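PDB 6I1R: CMP-sialic acid transporter 1 from Zea mays, which probably carries CMP-sialic acid from the cytoplasm into the Golgi in exchange for CMP, as a membrane antiporter of the nucleotide-sugar transporter family. Local coordinates for residues Q17-L20 with T21-Q25. The protein carries 5 engineered substitutions. Residues are numbered along the deposited sequence; the frame is centred on the assembly and turned at random.
Sequences QGIL and TTLSQ
Different first torsions turn the Thr21 hydroxyl onto Gln17 O and the Thr22 hydroxyl onto Ile19 O, carbonyls of the preceding turn. In Thr21, OG1 stands beside its own backbone N (chi1 -69°) and donates to Gln17 O, four residues earlier, at 2.6 Å. In Thr22, OG1 sits between its backbone N and carbonyl carbon (chi1 60°) and donates to Ile19 O, three residues earlier, at 2.7 Å. The motif is the last turns of an alpha-helix, at the C-terminal end of helix 3-24 in this all-helical transporter.

Two carbonyls accept twice. Thr21 N and Thr21 OG1 approach Gln17 O from opposite faces of the carbonyl plane. Thr21 N lies well above the plane of the Gln17 carbonyl, and its 3.0 Å bond to Gln17 O is bent to 139° at the hydrogen. Ile19 O takes Leu23 N almost straight, and also the Thr22 hydroxyl, which is tilted from the carbonyl plane. A further backbone bond joins Ser24 N to Leu20 O at 3.0 Å. Gln25 is the first residue to leave helical geometry.

Other residues face helix 234-256: Gln17 OE1 is hydrogen-bonded to Thr246 OG1, and Leu20 packs on Met238 and Asn242. The Gln17 side chain lies about 10 Å from the bound CMP. Ser24 OG is hydrogen-bonded beyond the helix to Tyr32 OH. The side chains of Ile19 and Leu23, one turn apart, lie side by side and point the same way. Their apolar contact is made by methyls, CG2 of Ile19 meeting CD1 of Leu23 at 3.9 Å.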
ATOM      1  N   GLN B  17      -9.279   3.896 -15.407  1.00 76.98           N
ATOM      2  CA  GLN B  17      -9.120   3.082 -14.197  1.00 75.67           C
ATOM      3  C   GLN B  17      -7.684   3.220 -13.675  1.00 74.03           C
ATOM      4  O   GLN B  17      -7.448   3.093 -12.479  1.00 70.18           O
ATOM      5  CB  GLN B  17      -9.481   1.616 -14.464  1.00 75.93           C
ATOM      6  CG  GLN B  17      -8.484   0.878 -15.348  1.00 77.04           C
ATOM      7  CD  GLN B  17      -8.890  -0.554 -15.600  1.00 78.30           C
ATOM      8  OE1 GLN B  17     -10.036  -0.848 -15.934  1.00 79.37           O
ATOM      9  NE2 GLN B  17      -7.939  -1.462 -15.450  1.00 77.53           N
ATOM     10  N   GLY B  18      -6.737   3.473 -14.577  1.00 75.51           N
ATOM     11  CA  GLY B  18      -5.348   3.722 -14.198  1.00 75.89           C
ATOM     12  C   GLY B  18      -5.209   4.922 -13.275  1.00 75.02           C
ATOM     13  O   GLY B  18      -4.596   4.820 -12.211  1.00 77.56           O
ATOM     14  N   ILE B  19      -5.791   6.049 -13.676  1.00 72.43           N
ATOM     15  CA  ILE B  19      -5.684   7.307 -12.924  1.00 72.24           C
ATOM     16  C   ILE B  19      -6.565   7.221 -11.671  1.00 71.97           C
ATOM     17  O   ILE B  19      -6.134   7.571 -10.570  1.00 69.58           O
ATOM     18  CB  ILE B  19      -6.067   8.510 -13.812  1.00 71.22           C
ATOM     19  CG1 ILE B  19      -5.144   8.638 -15.027  1.00 70.67           C
ATOM     20  CG2 ILE B  19      -6.105   9.799 -13.004  1.00 70.94           C
ATOM     21  CD1 ILE B  19      -5.812   9.241 -16.239  1.00 70.97           C
ATOM     22  N   LEU B  20      -7.798   6.755 -11.855  1.00 74.00           N
ATOM     23  CA  LEU B  20      -8.771   6.655 -10.763  1.00 74.73           C
ATOM     24  C   LEU B  20      -8.235   5.742  -9.649  1.00 73.66           C
ATOM     25  O   LEU B  20      -8.547   5.961  -8.480  1.00 72.95           O
ATOM     26  CB  LEU B  20     -10.101   6.131 -11.316  1.00 75.86           C
ATOM     27  CG  LEU B  20     -10.904   7.125 -12.157  1.00 78.00           C
ATOM     28  CD1 LEU B  20     -12.028   6.419 -12.905  1.00 79.53           C
ATOM     29  CD2 LEU B  20     -11.462   8.248 -11.295  1.00 78.26           C
ATOM     30  N   THR B  21      -7.436   4.735 -10.001  1.00 73.55           N
ATOM     31  CA  THR B  21      -6.858   3.825  -9.002  1.00 75.11           C
ATOM     32  C   THR B  21      -5.874   4.596  -8.109  1.00 77.25           C
ATOM     33  O   THR B  21      -5.960   4.510  -6.884  1.00 76.94           O
ATOM     34  CB  THR B  21      -6.216   2.597  -9.667  1.00 73.96           C
ATOM     35  OG1 THR B  21      -7.263   1.794 -10.213  1.00 73.72           O
ATOM     36  CG2 THR B  21      -5.400   1.753  -8.712  1.00 72.87           C
ATOM     37  N   THR B  22      -4.964   5.360  -8.712  1.00 79.15           N
ATOM     38  CA  THR B  22      -3.953   6.100  -7.943  1.00 80.95           C
ATOM     39  C   THR B  22      -4.640   7.161  -7.067  1.00 82.79           C
ATOM     40  O   THR B  22      -4.307   7.311  -5.883  1.00 84.82           O
ATOM     41  CB  THR B  22      -2.885   6.709  -8.864  1.00 81.45           C
ATOM     42  OG1 THR B  22      -3.518   7.602  -9.780  1.00 82.05           O
ATOM     43  CG2 THR B  22      -2.102   5.664  -9.631  1.00 81.77           C
ATOM     44  N   LEU B  23      -5.603   7.886  -7.636  1.00 83.46           N
ATOM     45  CA  LEU B  23      -6.351   8.905  -6.877  1.00 84.11           C
ATOM     46  C   LEU B  23      -6.999   8.260  -5.639  1.00 83.46           C
ATOM     47  O   LEU B  23      -6.813   8.731  -4.492  1.00 84.27           O
ATOM     48  CB  LEU B  23      -7.405   9.548  -7.790  1.00 84.88           C
ATOM     49  CG  LEU B  23      -6.877  10.550  -8.819  1.00 86.14           C
ATOM     50  CD1 LEU B  23      -7.979  10.980  -9.778  1.00 87.14           C
ATOM     51  CD2 LEU B  23      -6.268  11.767  -8.138  1.00 86.33           C
ATOM     52  N   SER B  24      -7.742   7.177  -5.878  1.00 81.96           N
ATOM     53  CA  SER B  24      -8.415   6.423  -4.816  1.00 81.20           C
ATOM     54  C   SER B  24      -7.381   5.784  -3.887  1.00 81.96           C
ATOM     55  O   SER B  24      -7.624   5.620  -2.688  1.00 81.14           O
ATOM     56  CB  SER B  24      -9.320   5.365  -5.382  1.00 80.26           C
ATOM     57  OG  SER B  24      -8.618   4.166  -5.622  1.00 78.91           O
ATOM     58  N   GLN B  25      -6.243   5.423  -4.469  1.00 83.08           N
ATOM     59  CA  GLN B  25      -5.104   4.923  -3.727  1.00 83.18           C
ATOM     60  C   GLN B  25      -4.432   6.067  -2.955  1.00 84.65           C
ATOM     61  O   GLN B  25      -3.217   6.030  -2.750  1.00 86.11           O
ATOM     62  CB  GLN B  25      -4.099   4.278  -4.685  1.00 83.28           C
TER